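Local coordinates for adhesion G-protein coupled receptor G6 (Danio rerio, PDB 6V55), which probably acts as an adhesion G-protein coupled receptor in myelination, its calcium-binding extracellular region serving in cell adhesion, at residues A[25-31]-A[93-99]; A[49-55]-A[74-80]; A[57-61]-A[471-477]. All coordinates share one frame; numbering follows the deposited sequence.

Interaction 1: residues A[25-31]-A[93-99]. With CA (calcium ion), chain C; NAG (2-acetamido-2-deoxy-beta-D-glucopyranose), chain E.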
loop_
_atom_site.group_PDB
_atom_site.type_symbol
_atom_site.label_atom_id
_atom_site.label_comp_id
_atom_site.label_asym_id
_atom_site.label_seq_id
_atom_site.Cartn_x
_atom_site.Cartn_y
_atom_site.Cartn_z
ATOM N N TYR A 25 4.770 -10.895 -4.028
ATOM C CA TYR A 25 3.360 -10.569 -4.116
ATOM C C TYR A 25 2.807 -11.003 -5.474
ATOM O O TYR A 25 3.570 -11.216 -6.419
ATOM C CB TYR A 25 3.144 -9.074 -3.871
ATOM C CG TYR A 25 4.042 -8.078 -4.574
ATOM C CD1 TYR A 25 3.844 -7.741 -5.907
ATOM C CD2 TYR A 25 5.023 -7.401 -3.871
ATOM C CE1 TYR A 25 4.648 -6.800 -6.537
ATOM C CE2 TYR A 25 5.830 -6.460 -4.482
ATOM C CZ TYR A 25 5.628 -6.157 -5.817
ATOM O OH TYR A 25 6.420 -5.214 -6.441
ATOM N N PRO A 26 1.497 -11.217 -5.588
ATOM C CA PRO A 26 0.940 -11.530 -6.902
ATOM C C PRO A 26 0.837 -10.257 -7.723
ATOM O O PRO A 26 0.935 -9.151 -7.167
ATOM C CB PRO A 26 -0.438 -12.132 -6.563
ATOM C CG PRO A 26 -0.348 -12.510 -5.096
ATOM C CD PRO A 26 0.497 -11.448 -4.523
ATOM N N PRO A 27 0.694 -10.349 -9.044
ATOM C CA PRO A 27 0.382 -9.151 -9.826
ATOM C C PRO A 27 -1.035 -8.654 -9.557
ATOM O O PRO A 27 -1.858 -9.348 -8.948
ATOM C CB PRO A 27 0.513 -9.621 -11.277
ATOM C CG PRO A 27 1.064 -10.970 -11.252
ATOM C CD PRO A 27 0.846 -11.533 -9.906
ATOM N N SER A 28 -1.290 -7.412 -10.018
ATOM C CA SER A 28 -2.618 -6.785 -10.089
ATOM C C SER A 28 -3.334 -6.702 -8.742
ATOM O O SER A 28 -4.554 -6.848 -8.646
ATOM C CB SER A 28 -3.478 -7.482 -11.120
ATOM O OG SER A 28 -2.657 -7.806 -12.212
ATOM N N GLN A 29 -2.564 -6.462 -7.700
ATOM C CA GLN A 29 -3.108 -6.338 -6.366
ATOM C C GLN A 29 -3.750 -4.981 -6.183
ATOM O O GLN A 29 -3.365 -3.997 -6.828
ATOM C CB GLN A 29 -1.999 -6.506 -5.338
ATOM C CG GLN A 29 -1.429 -7.868 -5.283
ATOM C CD GLN A 29 -2.496 -8.901 -5.092
ATOM O OE1 GLN A 29 -3.133 -8.983 -4.035
ATOM N NE2 GLN A 29 -2.714 -9.697 -6.119
ATOM N N SER A 30 -4.716 -4.922 -5.270
ATOM C CA SER A 30 -5.176 -3.622 -4.798
ATOM C C SER A 30 -5.603 -3.771 -3.346
ATOM O O SER A 30 -6.634 -4.385 -3.058
ATOM C CB SER A 30 -6.311 -3.084 -5.643
ATOM O OG SER A 30 -7.025 -2.149 -4.857
ATOM N N CYS A 31 -4.825 -3.180 -2.447
ATOM C CA CYS A 31 -4.970 -3.380 -1.022
ATOM C C CYS A 31 -5.246 -2.045 -0.332
ATOM O O CYS A 31 -4.783 -0.994 -0.783
ATOM C CB CYS A 31 -3.705 -4.023 -0.485
ATOM S SG CYS A 31 -3.267 -5.660 -1.168
ATOM N N VAL A 93 -2.872 2.614 4.476
ATOM C CA VAL A 93 -1.751 2.119 3.673
ATOM C C VAL A 93 -2.314 1.387 2.460
ATOM O O VAL A 93 -2.989 0.364 2.609
ATOM C CB VAL A 93 -0.844 1.173 4.473
ATOM C CG1 VAL A 93 0.236 0.584 3.572
ATOM C CG2 VAL A 93 -0.212 1.890 5.633
ATOM N N PHE A 94 -2.007 1.879 1.265
ATOM C CA PHE A 94 -2.446 1.242 0.033
ATOM C C PHE A 94 -1.285 0.545 -0.642
ATOM O O PHE A 94 -0.126 0.891 -0.419
ATOM C CB PHE A 94 -3.037 2.254 -0.936
ATOM C CG PHE A 94 -4.228 2.956 -0.396
ATOM C CD1 PHE A 94 -5.477 2.367 -0.478
ATOM C CD2 PHE A 94 -4.094 4.195 0.219
ATOM C CE1 PHE A 94 -6.572 3.006 0.030
ATOM C CE2 PHE A 94 -5.188 4.839 0.725
ATOM C CZ PHE A 94 -6.434 4.244 0.631
ATOM N N PHE A 95 -1.606 -0.439 -1.478
ATOM C CA PHE A 95 -0.594 -1.119 -2.274
ATOM C C PHE A 95 -1.240 -1.564 -3.574
ATOM O O PHE A 95 -2.317 -2.171 -3.557
ATOM C CB PHE A 95 -0.000 -2.309 -1.520
ATOM C CG PHE A 95 0.853 -3.232 -2.373
ATOM C CD1 PHE A 95 1.955 -2.753 -3.089
ATOM C CD2 PHE A 95 0.566 -4.592 -2.436
ATOM C CE1 PHE A 95 2.752 -3.624 -3.859
ATOM C CE2 PHE A 95 1.363 -5.466 -3.193
ATOM C CZ PHE A 95 2.457 -4.980 -3.909
ATOM N N ASN A 96 -0.589 -1.242 -4.695
ATOM C CA ASN A 96 -1.040 -1.627 -6.031
ATOM C C ASN A 96 0.143 -2.164 -6.828
ATOM O O ASN A 96 1.212 -1.541 -6.853
ATOM C CB ASN A 96 -1.668 -0.442 -6.746
ATOM C CG ASN A 96 -2.923 0.020 -6.073
ATOM O OD1 ASN A 96 -3.951 -0.670 -6.105
ATOM N ND2 ASN A 96 -2.861 1.186 -5.449
ATOM N N SER A 97 -0.029 -3.332 -7.443
ATOM C CA SER A 97 0.997 -3.894 -8.306
ATOM C C SER A 97 0.402 -3.958 -9.701
ATOM O O SER A 97 -0.818 -4.018 -9.853
ATOM C CB SER A 97 1.423 -5.299 -7.873
ATOM O OG SER A 97 0.267 -6.111 -7.702
ATOM N N ASP A 98 1.251 -3.957 -10.725
ATOM C CA ASP A 98 0.677 -4.037 -12.054
ATOM C C ASP A 98 0.733 -5.496 -12.506
ATOM O O ASP A 98 0.781 -6.390 -11.660
ATOM C CB ASP A 98 1.339 -3.042 -13.025
ATOM C CG ASP A 98 2.865 -3.196 -13.158
ATOM O OD1 ASP A 98 3.482 -2.280 -13.743
ATOM O OD2 ASP A 98 3.482 -4.195 -12.758
ATOM N N PHE A 99 0.763 -5.744 -13.822
ATOM C CA PHE A 99 0.607 -7.071 -14.421
ATOM C C PHE A 99 1.890 -7.890 -14.481
ATOM O O PHE A 99 1.804 -9.081 -14.790
ATOM C CB PHE A 99 0.039 -6.964 -15.850
ATOM C CG PHE A 99 0.722 -5.924 -16.716
ATOM C CD1 PHE A 99 1.851 -6.256 -17.470
ATOM C CD2 PHE A 99 0.233 -4.622 -16.793
ATOM C CE1 PHE A 99 2.496 -5.304 -18.261
ATOM C CE2 PHE A 99 0.876 -3.671 -17.574
ATOM C CZ PHE A 99 2.014 -4.022 -18.311
HETATM CA CA CA C . 4.757 -5.322 -10.931
HETATM C C1 NAG E . -10.216 2.344 2.472
HETATM C C2 NAG E . -11.144 3.250 1.631
HETATM C C3 NAG E . -11.917 4.219 2.538
HETATM C C4 NAG E . -12.699 3.462 3.603
HETATM C C5 NAG E . -11.748 2.583 4.421
HETATM C C6 NAG E . -12.484 1.688 5.384
HETATM C C7 NAG E . -10.115 3.484 -0.592
HETATM C C8 NAG E . -9.448 4.429 -1.549
HETATM N N2 NAG E . -10.429 3.992 0.603
HETATM O O3 NAG E . -12.805 5.026 1.766
HETATM O O4 NAG E . -13.377 4.387 4.453
HETATM O O5 NAG E . -10.995 1.708 3.557
HETATM O O6 NAG E . -12.863 0.468 4.760
HETATM O O7 NAG E . -10.353 2.313 -0.886
HETATM O O HOH W 1 -3.895 -2.806 -9.248
HETATM O O HOH W 2 -4.811 0.076 -3.544
HETATM O O HOH W 3 2.917 -6.994 -10.326
#
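C31 and F95 meet as an antiparallel hydrogen-bonded pair. C31 N gives to F95 O at 2.9 Å, and F95 N returns a longer bond to C31 O. S30 and N96 form the next, non-hydrogen-bonded pair. Past them the ladder frays. S97 N reaches Q29 O only weakly, while S28 N donates to D98 O at 2.8 Å.

S97 OG carries the polar side-chain contacts. It accepts from Q29 N at 2.9 Å in a nearly straight bond (168°). It donates to P26 O at 3.2 Å, in the carbonyl plane on a lone pair. With chi1 at 51°, the hydroxyl sits between its own N and C and faces the P26-Q29 bend. One bond in and one out thus satisfy a buried hydroxyl. Within the bend, Q29 NE2 folds back onto P27 O.

The aromatic contact is a T-shaped stack. F95 CZ stands over the centre of the Y25 ring, with centroids 4.8 Å apart and planes at 73°. C31 SG lies at the edge of the F95 ring. Y25 OH makes a probable, very short hydrogen bond to D61 OD2. A leucine in place of Y25 would probably leave the F95 edge without its flat partner and D61 OD2 without its probable partner, the tyrosine hydroxyl.

The last kind is metal binding. D98 OD2 binds calcium at 2.5 Å, and a calcium-bound water donates to D98 O. D98 OD1 pairs with K477. E53, D61, S100 and V101 complete the site.

C31 is disulfide-linked to C5, and the F94 ring lies beside a glycan. In the CUB sheet, strand 90-96 lies between strands 30-36 and 62-66. F94 and N96 bond onward to V64 and R62.

Interaction 2: residues A[49-55]-A[74-80]. With CA (calcium ion), chain C.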
loop_
_atom_site.group_PDB
_atom_site.type_symbol
_atom_site.label_atom_id
_atom_site.label_comp_id
_atom_site.label_asym_id
_atom_site.label_seq_id
_atom_site.Cartn_x
_atom_site.Cartn_y
_atom_site.Cartn_z
ATOM N N ASP A 49 10.463 -4.172 6.586
ATOM C CA ASP A 49 11.053 -4.696 5.361
ATOM C C ASP A 49 10.230 -4.146 4.210
ATOM O O ASP A 49 9.020 -3.977 4.358
ATOM C CB ASP A 49 11.026 -6.224 5.337
ATOM C CG ASP A 49 11.909 -6.797 4.260
ATOM O OD1 ASP A 49 12.717 -6.012 3.707
ATOM O OD2 ASP A 49 11.781 -8.009 3.947
ATOM N N PHE A 50 10.884 -3.851 3.081
ATOM C CA PHE A 50 10.205 -3.205 1.945
ATOM C C PHE A 50 11.050 -3.387 0.695
ATOM O O PHE A 50 12.137 -2.789 0.606
ATOM C CB PHE A 50 9.974 -1.693 2.200
ATOM C CG PHE A 50 9.238 -0.962 1.084
ATOM C CD1 PHE A 50 9.933 -0.315 0.042
ATOM C CD2 PHE A 50 7.856 -0.846 1.120
ATOM C CE1 PHE A 50 9.260 0.350 -0.968
ATOM C CE2 PHE A 50 7.180 -0.161 0.132
ATOM C CZ PHE A 50 7.886 0.438 -0.913
ATOM N N GLU A 51 10.524 -4.104 -0.302
ATOM C CA GLU A 51 11.124 -4.116 -1.631
ATOM C C GLU A 51 10.017 -4.176 -2.673
ATOM O O GLU A 51 9.294 -5.174 -2.751
ATOM C CB GLU A 51 12.085 -5.293 -1.804
ATOM C CG GLU A 51 12.722 -5.367 -3.198
ATOM C CD GLU A 51 13.436 -6.703 -3.492
ATOM O OE1 GLU A 51 13.019 -7.775 -2.966
ATOM O OE2 GLU A 51 14.424 -6.664 -4.269
ATOM N N LEU A 52 9.888 -3.120 -3.474
ATOM C CA LEU A 52 8.935 -3.084 -4.574
ATOM C C LEU A 52 9.683 -2.929 -5.891
ATOM O O LEU A 52 10.876 -2.614 -5.919
ATOM C CB LEU A 52 7.938 -1.938 -4.405
ATOM C CG LEU A 52 6.536 -2.327 -3.948
ATOM C CD1 LEU A 52 6.600 -2.906 -2.555
ATOM C CD2 LEU A 52 5.664 -1.108 -3.950
ATOM N N GLU A 53 8.968 -3.186 -6.981
ATOM C CA GLU A 53 9.480 -2.929 -8.322
ATOM C C GLU A 53 9.715 -1.433 -8.493
ATOM O O GLU A 53 8.817 -0.629 -8.230
ATOM C CB GLU A 53 8.483 -3.440 -9.356
ATOM C CG GLU A 53 8.797 -3.022 -10.754
ATOM C CD GLU A 53 7.757 -3.478 -11.779
ATOM O OE1 GLU A 53 6.603 -3.783 -11.407
ATOM O OE2 GLU A 53 8.096 -3.522 -12.985
ATOM N N GLU A 54 10.927 -1.043 -8.863
ATOM C CA GLU A 54 11.212 0.381 -8.959
ATOM C C GLU A 54 10.757 0.942 -10.306
ATOM O O GLU A 54 10.768 0.242 -11.323
ATOM C CB GLU A 54 12.699 0.661 -8.725
ATOM C CG GLU A 54 12.942 2.086 -8.152
ATOM C CD GLU A 54 14.411 2.445 -7.993
ATOM O OE1 GLU A 54 14.709 3.467 -7.323
ATOM O OE2 GLU A 54 15.259 1.685 -8.519
ATOM N N ALA A 55 10.316 2.203 -10.289
ATOM C CA ALA A 55 9.946 2.941 -11.489
ATOM C C ALA A 55 10.035 4.434 -11.207
ATOM O O ALA A 55 9.896 4.880 -10.063
ATOM C CB ALA A 55 8.536 2.606 -11.961
ATOM N N PHE A 74 5.535 5.327 -2.645
ATOM C CA PHE A 74 6.813 4.682 -2.354
ATOM C C PHE A 74 6.969 3.441 -3.230
ATOM O O PHE A 74 6.010 2.690 -3.426
ATOM C CB PHE A 74 6.920 4.232 -0.885
ATOM C CG PHE A 74 6.851 5.343 0.124
ATOM C CD1 PHE A 74 8.020 5.949 0.595
ATOM C CD2 PHE A 74 5.623 5.758 0.643
ATOM C CE1 PHE A 74 7.971 6.967 1.545
ATOM C CE2 PHE A 74 5.558 6.783 1.591
ATOM C CZ PHE A 74 6.742 7.388 2.043
ATOM N N CYS A 75 8.180 3.215 -3.734
ATOM C CA CYS A 75 8.534 1.955 -4.376
ATOM C C CYS A 75 10.032 1.743 -4.216
ATOM O O CYS A 75 10.705 2.498 -3.512
ATOM C CB CYS A 75 8.170 1.932 -5.853
ATOM S SG CYS A 75 8.859 3.331 -6.770
ATOM N N GLY A 76 10.550 0.737 -4.919
ATOM C CA GLY A 76 11.966 0.425 -4.839
ATOM C C GLY A 76 12.313 -0.086 -3.456
ATOM O O GLY A 76 11.618 -0.946 -2.899
ATOM N N LEU A 77 13.361 0.494 -2.870
ATOM C CA LEU A 77 13.734 0.215 -1.492
ATOM C C LEU A 77 13.474 1.391 -0.570
ATOM O O LEU A 77 13.890 1.342 0.594
ATOM C CB LEU A 77 15.208 -0.175 -1.410
ATOM C CG LEU A 77 15.396 -1.612 -1.885
ATOM C CD1 LEU A 77 16.689 -1.728 -2.660
ATOM C CD2 LEU A 77 15.367 -2.555 -0.683
ATOM N N THR A 78 12.794 2.440 -1.055
ATOM C CA THR A 78 12.926 3.754 -0.431
ATOM C C THR A 78 12.168 3.877 0.878
ATOM O O THR A 78 12.477 4.762 1.674
ATOM C CB THR A 78 12.461 4.856 -1.389
ATOM O OG1 THR A 78 11.058 4.716 -1.643
ATOM C CG2 THR A 78 13.201 4.755 -2.712
ATOM N N ALA A 79 11.219 2.994 1.142
ATOM C CA ALA A 79 10.436 3.080 2.362
ATOM C C ALA A 79 10.933 2.149 3.449
ATOM O O ALA A 79 10.242 2.012 4.456
ATOM C CB ALA A 79 8.961 2.769 2.081
ATOM N N ASN A 80 12.125 1.547 3.282
ATOM C CA ASN A 80 12.494 0.352 4.043
ATOM C C ASN A 80 12.763 0.642 5.518
ATOM O O ASN A 80 12.189 -0.011 6.388
ATOM C CB ASN A 80 13.704 -0.326 3.415
ATOM C CG ASN A 80 14.230 -1.456 4.266
ATOM O OD1 ASN A 80 13.647 -2.549 4.321
ATOM N ND2 ASN A 80 15.333 -1.199 4.952
HETATM CA CA CA C . 4.757 -5.322 -10.931
HETATM O O HOH W 3 2.917 -6.994 -10.326
#
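F50 fills the tight part of this contact, pressed against the two overlapping beta turns of 74-80. A79 CB sits over the centre of its ring in a CH-pi contact, 3.6 Å from the centroid and 3° off the ring normal. F74 O and C75 CA lie at the ring edge, in its plane. G76 O comes to 3.3 Å from F50 CE1. The ring reaches this pocket because CG is anti to the backbone N (chi1 -178°). Beside it, L52 CB packs on C75 CB at 4.1 Å. Behind the contact, F106 and V63 touch both F50 and L52.

One clear hydrogen bond joins the segments: L52 N donates to G76 O at 2.8 Å, almost straight. G76 belongs to the type II' turn from C75 to T78, which its positive phi suits. Lacking a side chain, G76 lets its CA come within 3.8 Å of E54 CG, where a CB would be tight.

The solvent side is looser. E54 and L77 are exposed there. L77 CD2 touches F50 O at 3.5 Å, and E54 meets the turn through CG, its chain extended beyond.

The chemistry is therefore mainly apolar, with one clear backbone bond helping to fix the loop on the strand end. The charged end of E53 serves another purpose. E53 OE1 binds calcium at 2.5 Å and E53 OE2 pairs with K477. E53 thus turns its carboxylate to the calcium site, while nearby F50 and L52 make the apolar packing.

Interaction 3: residues A[57-61]-A[471-477]; sequences GCIYD and VPCFPYK. With CA (calcium ion), chain C.
The CA atoms of I59 and V471 are the nearest across the segments, 5.8 Å apart, and the loop 57-61 meets the end of strand 468-472 without forming a beta ladder. The loop belongs to the calcium-binding CUB domain. The other segment is the end of strand 468-472 and the first part of the hairpin connection to strand 480-488. This is a contact between domains far apart in sequence.

Y60 carries most of it. Its CG is anti to the carbonyl carbon (chi1 -70°). K477 covers one face of the ring, and P472 meets it obliquely at CD1 and CE1. K477 CE stands over the ring centre, 3.6 Å from the centroid of Y60, as a CH-pi contact. K477 NZ adds a cation-pi contact at 4.2 Å from the same centroid, 21° off the normal. The lysine chain bends at chi3 and chi4 to lay its end on this face. P472 CB touches Y60 CE1 at 3.6 Å, and P472 CD rests near I59 O at 3.5 Å.

The K477 ammonium lies beside the calcium ligands D98 and E53 and probably offsets part of their charge. The hairpin connection also packs on helices 517-527 and 534-550 through F474 and Y476.

Next to Y60, D61 grips the calcium ion with both carboxylate oxygens, OD1 at 2.5 Å and OD2 at 2.7 Å.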
loop_
_atom_site.group_PDB
_atom_site.type_symbol
_atom_site.label_atom_id
_atom_site.label_comp_id
_atom_site.label_asym_id
_atom_site.label_seq_id
_atom_site.Cartn_x
_atom_site.Cartn_y
_atom_site.Cartn_z
ATOM N N GLY A 57 8.650 7.862 -10.835
ATOM C CA GLY A 57 7.322 8.247 -10.404
ATOM C C GLY A 57 6.498 7.120 -9.821
ATOM O O GLY A 57 5.278 7.289 -9.665
ATOM N N CYS A 58 7.142 5.984 -9.508
ATOM C CA CYS A 58 6.543 4.792 -8.890
ATOM C C CYS A 58 5.331 4.260 -9.680
ATOM O O CYS A 58 4.354 3.770 -9.103
ATOM C CB CYS A 58 6.224 5.076 -7.409
ATOM S SG CYS A 58 7.726 4.984 -6.275
ATOM N N ILE A 59 5.399 4.360 -11.019
ATOM C CA ILE A 59 4.226 4.124 -11.858
ATOM C C ILE A 59 3.994 2.658 -12.178
ATOM O O ILE A 59 3.034 2.339 -12.899
ATOM C CB ILE A 59 4.297 4.909 -13.189
ATOM C CG1 ILE A 59 5.394 4.361 -14.095
ATOM C CG2 ILE A 59 4.531 6.395 -12.956
ATOM C CD1 ILE A 59 5.124 4.626 -15.565
ATOM N N TYR A 60 4.818 1.749 -11.650
ATOM C CA TYR A 60 4.613 0.316 -11.868
ATOM C C TYR A 60 3.952 -0.295 -10.635
ATOM O O TYR A 60 2.740 -0.530 -10.651
ATOM C CB TYR A 60 5.929 -0.393 -12.195
ATOM C CG TYR A 60 6.516 -0.068 -13.567
ATOM C CD1 TYR A 60 5.762 0.569 -14.537
ATOM C CD2 TYR A 60 7.832 -0.409 -13.880
ATOM C CE1 TYR A 60 6.302 0.876 -15.775
ATOM C CE2 TYR A 60 8.378 -0.108 -15.114
ATOM C CZ TYR A 60 7.607 0.527 -16.054
ATOM O OH TYR A 60 8.130 0.817 -17.295
ATOM N N ASP A 61 4.706 -0.561 -9.566
ATOM C CA ASP A 61 4.116 -0.932 -8.288
ATOM C C ASP A 61 4.377 0.189 -7.307
ATOM O O ASP A 61 5.497 0.693 -7.238
ATOM C CB ASP A 61 4.715 -2.216 -7.707
ATOM C CG ASP A 61 4.716 -3.373 -8.688
ATOM O OD1 ASP A 61 3.980 -3.283 -9.687
ATOM O OD2 ASP A 61 5.454 -4.364 -8.461
ATOM N N VAL A 471 0.832 4.959 -16.961
ATOM C CA VAL A 471 0.870 3.542 -16.607
ATOM C C VAL A 471 1.695 2.825 -17.680
ATOM O O VAL A 471 1.932 3.381 -18.767
ATOM C CB VAL A 471 -0.551 2.941 -16.483
ATOM C CG1 VAL A 471 -1.369 3.628 -15.387
ATOM C CG2 VAL A 471 -1.230 2.976 -17.799
ATOM N N PRO A 472 2.185 1.607 -17.392
ATOM C CA PRO A 472 2.905 0.853 -18.425
ATOM C C PRO A 472 2.019 0.335 -19.541
ATOM O O PRO A 472 0.857 -0.031 -19.333
ATOM C CB PRO A 472 3.501 -0.321 -17.644
ATOM C CG PRO A 472 2.759 -0.365 -16.370
ATOM C CD PRO A 472 2.532 1.060 -16.066
ATOM N N CYS A 473 2.607 0.290 -20.739
ATOM C CA CYS A 473 1.948 -0.323 -21.879
ATOM C C CYS A 473 1.875 -1.827 -21.650
ATOM O O CYS A 473 2.886 -2.461 -21.334
ATOM C CB CYS A 473 2.711 -0.017 -23.172
ATOM S SG CYS A 473 2.557 1.672 -23.794
ATOM N N PHE A 474 0.675 -2.388 -21.762
ATOM C CA PHE A 474 0.504 -3.827 -21.626
ATOM C C PHE A 474 0.875 -4.505 -22.937
ATOM O O PHE A 474 0.364 -4.114 -23.983
ATOM C CB PHE A 474 -0.940 -4.164 -21.255
ATOM C CG PHE A 474 -1.176 -5.625 -21.047
ATOM C CD1 PHE A 474 -0.737 -6.238 -19.882
ATOM C CD2 PHE A 474 -1.793 -6.401 -22.027
ATOM C CE1 PHE A 474 -0.950 -7.589 -19.664
ATOM C CE2 PHE A 474 -1.987 -7.772 -21.829
ATOM C CZ PHE A 474 -1.564 -8.360 -20.641
ATOM N N PRO A 475 1.725 -5.539 -22.926
ATOM C CA PRO A 475 2.458 -6.133 -21.801
ATOM C C PRO A 475 3.978 -5.942 -21.795
ATOM O O PRO A 475 4.639 -6.565 -20.964
ATOM C CB PRO A 475 2.166 -7.611 -21.966
ATOM C CG PRO A 475 2.212 -7.767 -23.461
ATOM C CD PRO A 475 1.698 -6.466 -24.071
ATOM N N TYR A 476 4.535 -5.122 -22.682
ATOM C CA TYR A 476 5.986 -5.092 -22.784
ATOM C C TYR A 476 6.627 -4.012 -21.925
ATOM O O TYR A 476 7.826 -4.121 -21.627
ATOM C CB TYR A 476 6.383 -4.961 -24.256
ATOM C CG TYR A 476 5.890 -6.161 -25.028
ATOM C CD1 TYR A 476 6.226 -7.460 -24.617
ATOM C CD2 TYR A 476 5.075 -6.018 -26.144
ATOM C CE1 TYR A 476 5.768 -8.588 -25.310
ATOM C CE2 TYR A 476 4.621 -7.135 -26.838
ATOM C CZ TYR A 476 4.970 -8.413 -26.415
ATOM O OH TYR A 476 4.513 -9.510 -27.115
ATOM N N LYS A 477 5.849 -2.988 -21.538
ATOM C CA LYS A 477 6.237 -1.882 -20.640
ATOM C C LYS A 477 7.416 -1.050 -21.148
ATOM O O LYS A 477 8.070 -0.373 -20.345
ATOM C CB LYS A 477 6.553 -2.346 -19.213
ATOM C CG LYS A 477 5.566 -3.259 -18.543
ATOM C CD LYS A 477 6.208 -3.791 -17.252
ATOM C CE LYS A 477 5.935 -2.934 -16.036
ATOM N NZ LYS A 477 5.737 -3.758 -14.808
HETATM CA CA CA C . 4.757 -5.322 -10.931
HETATM O O HOH W 3 2.917 -6.994 -10.326
#

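In the fold
From the N terminus, 25-31 comes first and pairs with 93-99, so interaction 1 closes a loop spanning much of the CUB domain. Interaction 2 lies wholly within that loop. It joins the end of strand 41-51 to the turns after strand 71-74. Segment 57-61 sits inside both loops, but its partner 471-477 is over 400 residues on. Interaction 3 therefore crosses the other two and ties the CUB domain to a distant hairpin. All three meet at one calcium ion: each interaction supplies one ligand residue, D98, E53 and D61 in turn. The C58-C75 disulfide also links interactions 2 and 3.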